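Protein Rv1364c/MT1410 (PDB 3KE6) probably acts in sigma-factor regulation, joining a manganese-binding PP2C-type phosphatase domain of the RsbU kind to an anti-sigma-factor kinase domain of the RsbW kind. Local coordinates at residues 259-271 and 317-329. Numbering follows the deposited sequence. Where two conformers were deposited one is given.
Sequences PTPPLHITLDATI and DVSKGIVVAAALA
K320 and D268 meet where the antiparallel strands 263-267 and 322-328 give way to loop. The backbone N of K320 donates to D268 OD1 (2.9 Å, N-H...O angle 168°), arriving on the anti side of the carboxylate and 29° out of its plane. Followed outward, K320 lies across T266 at about a right angle: CB touches the T266 methyl CG2 at 3.7 Å, CG stands slightly farther off (4.2 Å), and the bend at chi2 (-62°) brings CD back to the same methyl. CD and CE also skirt D268 OD1, but K320 NZ stays 5.7 Å from that oxygen, too far for a salt bridge. K320 belongs to the type II turn V318-G321, whose V318 O accepts from A269 N at 2.7 Å, on a lone pair. Beside this bond the A269 methyl packs against V318 CB and, at 4.0 Å, I322 CD1. L267 pairs with I322 through two backbone bonds and also faces the extra residue G321, a classic beta bulge; two-bond pairing recurs at I265-V324 and L263-A326. L263 and L267 reach helix 273-288, while I322 packs on helix 292-312. This helix-backed strand pair fits the alpha/beta sandwich of the GHKL (histidine kinase-like) ATPase fold.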
loop_
_atom_site.group_PDB
_atom_site.type_symbol
_atom_site.label_atom_id
_atom_site.label_comp_id
_atom_site.label_asym_id
_atom_site.label_seq_id
_atom_site.Cartn_x
_atom_site.Cartn_y
_atom_site.Cartn_z
ATOM N N PRO A 259 -9.128 -3.251 11.770
ATOM C CA PRO A 259 -9.844 -3.616 10.529
ATOM C C PRO A 259 -11.340 -3.325 10.543
ATOM O O PRO A 259 -12.034 -3.571 11.529
ATOM C CB PRO A 259 -9.602 -5.124 10.408
ATOM C CG PRO A 259 -9.342 -5.579 11.804
ATOM C CD PRO A 259 -8.586 -4.441 12.451
ATOM N N THR A 260 -11.816 -2.747 9.458
ATOM C CA THR A 260 -13.233 -2.639 9.214
ATOM C C THR A 260 -13.837 -4.057 9.129
ATOM O O THR A 260 -13.361 -4.913 8.367
ATOM C CB THR A 260 -13.467 -1.881 7.878
ATOM O OG1 THR A 260 -12.939 -0.555 7.989
ATOM C CG2 THR A 260 -14.933 -1.818 7.499
ATOM N N PRO A 261 -14.900 -4.311 9.891
ATOM C CA PRO A 261 -15.527 -5.615 9.735
ATOM C C PRO A 261 -16.038 -5.860 8.300
ATOM O O PRO A 261 -16.225 -4.908 7.541
ATOM C CB PRO A 261 -16.695 -5.545 10.718
ATOM C CG PRO A 261 -16.934 -4.130 10.904
ATOM C CD PRO A 261 -15.622 -3.485 10.866
ATOM N N PRO A 262 -16.248 -7.125 7.927
ATOM C CA PRO A 262 -16.819 -7.434 6.595
ATOM C C PRO A 262 -18.260 -6.937 6.398
ATOM O O PRO A 262 -18.953 -6.708 7.336
ATOM C CB PRO A 262 -16.782 -8.959 6.527
ATOM C CG PRO A 262 -15.899 -9.390 7.616
ATOM C CD PRO A 262 -15.922 -8.332 8.687
ATOM N N LEU A 263 -18.682 -6.785 5.165
ATOM C CA LEU A 263 -20.012 -6.371 4.853
ATOM C C LEU A 263 -20.894 -7.590 4.553
ATOM O O LEU A 263 -20.487 -8.517 3.798
ATOM C CB LEU A 263 -19.994 -5.451 3.634
ATOM C CG LEU A 263 -21.358 -4.921 3.192
ATOM C CD1 LEU A 263 -21.963 -4.029 4.298
ATOM C CD2 LEU A 263 -21.232 -4.157 1.936
ATOM N N HIS A 264 -22.088 -7.569 5.147
ATOM C CA HIS A 264 -23.106 -8.582 4.883
ATOM C C HIS A 264 -24.487 -7.988 4.933
ATOM O O HIS A 264 -24.849 -7.374 5.922
ATOM C CB HIS A 264 -23.115 -9.690 5.914
ATOM C CG HIS A 264 -24.460 -10.346 6.038
ATOM N ND1 HIS A 264 -24.808 -11.472 5.321
ATOM C CD2 HIS A 264 -25.557 -10.002 6.755
ATOM C CE1 HIS A 264 -26.050 -11.807 5.609
ATOM N NE2 HIS A 264 -26.527 -10.934 6.480
ATOM N N ILE A 265 -25.276 -8.188 3.885
ATOM C CA ILE A 265 -26.633 -7.654 3.827
ATOM C C ILE A 265 -27.517 -8.736 3.285
ATOM O O ILE A 265 -27.125 -9.416 2.332
ATOM C CB ILE A 265 -26.765 -6.495 2.820
ATOM C CG1 ILE A 265 -25.622 -5.502 2.935
ATOM C CG2 ILE A 265 -28.092 -5.785 2.996
ATOM C CD1 ILE A 265 -25.565 -4.538 1.748
ATOM N N THR A 266 -28.713 -8.853 3.842
ATOM C CA THR A 266 -29.719 -9.800 3.382
ATOM C C THR A 266 -30.973 -8.980 3.080
ATOM O O THR A 266 -31.569 -8.419 3.995
ATOM C CB THR A 266 -29.976 -10.892 4.476
ATOM O OG1 THR A 266 -28.774 -11.622 4.680
ATOM C CG2 THR A 266 -31.038 -11.893 4.086
ATOM N N LEU A 267 -31.365 -8.907 1.808
ATOM C CA LEU A 267 -32.442 -8.021 1.346
ATOM C C LEU A 267 -33.551 -8.732 0.612
ATOM O O LEU A 267 -33.369 -9.811 0.082
ATOM C CB LEU A 267 -31.892 -6.977 0.353
ATOM C CG LEU A 267 -30.965 -5.909 0.915
ATOM C CD1 LEU A 267 -31.003 -4.683 0.049
ATOM C CD2 LEU A 267 -31.394 -5.576 2.395
ATOM N N ASP A 268 -34.696 -8.074 0.531
ATOM C CA ASP A 268 -35.780 -8.582 -0.265
ATOM C C ASP A 268 -35.445 -8.315 -1.718
ATOM O O ASP A 268 -34.789 -7.329 -2.020
ATOM C CB ASP A 268 -37.084 -7.910 0.143
ATOM C CG ASP A 268 -37.420 -8.135 1.609
ATOM O OD1 ASP A 268 -36.814 -9.017 2.245
ATOM O OD2 ASP A 268 -38.301 -7.432 2.132
ATOM N N ALA A 269 -35.860 -9.208 -2.620
ATOM C CA ALA A 269 -35.621 -8.998 -4.050
ATOM C C ALA A 269 -36.685 -8.024 -4.552
ATOM O O ALA A 269 -37.677 -8.405 -5.154
ATOM C CB ALA A 269 -35.631 -10.297 -4.817
ATOM N N THR A 270 -36.443 -6.754 -4.260
ATOM C CA THR A 270 -37.357 -5.655 -4.500
ATOM C C THR A 270 -36.690 -4.705 -5.484
ATOM O O THR A 270 -35.524 -4.836 -5.813
ATOM C CB THR A 270 -37.679 -4.942 -3.161
ATOM O OG1 THR A 270 -38.715 -5.658 -2.489
ATOM C CG2 THR A 270 -38.129 -3.505 -3.340
ATOM N N ILE A 271 -37.454 -3.748 -5.963
ATOM C CA ILE A 271 -36.970 -2.797 -6.930
ATOM C C ILE A 271 -35.940 -1.815 -6.339
ATOM O O ILE A 271 -35.138 -1.239 -7.075
ATOM C CB ILE A 271 -38.181 -2.079 -7.599
ATOM C CG1 ILE A 271 -37.788 -1.615 -9.003
ATOM C CG2 ILE A 271 -38.756 -0.981 -6.691
ATOM C CD1 ILE A 271 -37.339 -2.798 -9.926
ATOM N N ASP A 317 -41.078 -15.789 -4.072
ATOM C CA ASP A 317 -40.786 -15.417 -2.709
ATOM C C ASP A 317 -39.594 -14.476 -2.827
ATOM O O ASP A 317 -38.495 -14.897 -3.190
ATOM C CB ASP A 317 -40.456 -16.672 -1.893
ATOM C CG ASP A 317 -40.183 -16.378 -0.418
ATOM O OD1 ASP A 317 -39.891 -15.205 -0.071
ATOM O OD2 ASP A 317 -40.251 -17.342 0.390
ATOM N N VAL A 318 -39.820 -13.192 -2.571
ATOM C CA VAL A 318 -38.756 -12.194 -2.671
ATOM C C VAL A 318 -38.154 -11.874 -1.306
ATOM O O VAL A 318 -37.169 -11.158 -1.216
ATOM C CB VAL A 318 -39.253 -10.889 -3.364
ATOM C CG1 VAL A 318 -39.627 -11.172 -4.805
ATOM C CG2 VAL A 318 -40.422 -10.270 -2.616
ATOM N N SER A 319 -38.738 -12.425 -0.252
ATOM C CA SER A 319 -38.323 -12.122 1.110
ATOM C C SER A 319 -36.944 -12.681 1.422
ATOM O O SER A 319 -36.745 -13.878 1.381
ATOM C CB SER A 319 -39.331 -12.699 2.093
ATOM O OG SER A 319 -38.950 -12.378 3.406
ATOM N N LYS A 320 -36.001 -11.801 1.739
ATOM C CA LYS A 320 -34.601 -12.190 2.028
ATOM C C LYS A 320 -33.958 -13.011 0.908
ATOM O O LYS A 320 -33.142 -13.901 1.157
ATOM C CB LYS A 320 -34.512 -12.973 3.350
ATOM C CG LYS A 320 -35.186 -12.301 4.527
ATOM C CD LYS A 320 -34.555 -10.959 4.875
ATOM C CE LYS A 320 -35.346 -10.249 5.982
ATOM N NZ LYS A 320 -34.959 -10.744 7.348
ATOM N N GLY A 321 -34.331 -12.709 -0.325
ATOM C CA GLY A 321 -33.924 -13.506 -1.453
ATOM C C GLY A 321 -32.551 -13.153 -1.969
ATOM O O GLY A 321 -32.062 -13.815 -2.858
ATOM N N ILE A 322 -31.933 -12.110 -1.418
ATOM C CA ILE A 322 -30.636 -11.664 -1.877
ATOM C C ILE A 322 -29.613 -11.550 -0.746
ATOM O O ILE A 322 -29.869 -10.891 0.278
ATOM C CB ILE A 322 -30.754 -10.333 -2.605
ATOM C CG1 ILE A 322 -31.797 -10.472 -3.737
ATOM C CG2 ILE A 322 -29.377 -9.920 -3.164
ATOM C CD1 ILE A 322 -31.763 -9.383 -4.772
ATOM N N VAL A 323 -28.455 -12.190 -0.929
ATOM C CA VAL A 323 -27.414 -12.152 0.076
ATOM C C VAL A 323 -26.177 -11.539 -0.525
ATOM O O VAL A 323 -25.721 -11.960 -1.586
ATOM C CB VAL A 323 -27.101 -13.554 0.621
ATOM C CG1 VAL A 323 -26.188 -13.460 1.830
ATOM C CG2 VAL A 323 -28.404 -14.295 0.974
ATOM N N VAL A 324 -25.648 -10.516 0.132
ATOM C CA VAL A 324 -24.454 -9.844 -0.363
ATOM C C VAL A 324 -23.420 -9.881 0.721
ATOM O O VAL A 324 -23.718 -9.670 1.886
ATOM C CB VAL A 324 -24.706 -8.358 -0.721
ATOM C CG1 VAL A 324 -23.441 -7.751 -1.288
ATOM C CG2 VAL A 324 -25.898 -8.178 -1.685
ATOM N N ALA A 325 -22.198 -10.163 0.326
ATOM C CA ALA A 325 -21.087 -10.302 1.252
ATOM C C ALA A 325 -19.900 -9.678 0.567
ATOM O O ALA A 325 -19.750 -9.802 -0.649
ATOM C CB ALA A 325 -20.830 -11.766 1.545
ATOM N N ALA A 326 -19.083 -8.964 1.321
ATOM C CA ALA A 326 -17.859 -8.377 0.775
ATOM C C ALA A 326 -16.870 -8.219 1.920
ATOM O O ALA A 326 -17.266 -7.830 3.041
ATOM C CB ALA A 326 -18.144 -7.031 0.124
ATOM N N ALA A 327 -15.605 -8.552 1.650
ATOM C CA ALA A 327 -14.555 -8.479 2.647
ATOM C C ALA A 327 -13.219 -8.159 1.970
ATOM O O ALA A 327 -12.981 -8.582 0.805
ATOM C CB ALA A 327 -14.469 -9.783 3.383
ATOM N N LEU A 328 -12.370 -7.401 2.679
ATOM C CA LEU A 328 -10.999 -7.132 2.247
ATOM C C LEU A 328 -10.058 -8.058 3.010
ATOM O O LEU A 328 -10.135 -8.161 4.246
ATOM C CB LEU A 328 -10.602 -5.687 2.495
ATOM C CG LEU A 328 -9.185 -5.258 2.047
ATOM C CD1 LEU A 328 -9.089 -5.119 0.520
ATOM C CD2 LEU A 328 -8.802 -3.942 2.676
ATOM N N ALA A 329 -9.208 -8.763 2.258
ATOM C CA ALA A 329 -8.213 -9.680 2.809
ATOM C C ALA A 329 -6.888 -8.967 2.872
ATOM O O ALA A 329 -6.687 -7.911 2.257
ATOM C CB ALA A 329 -8.074 -10.915 1.941
#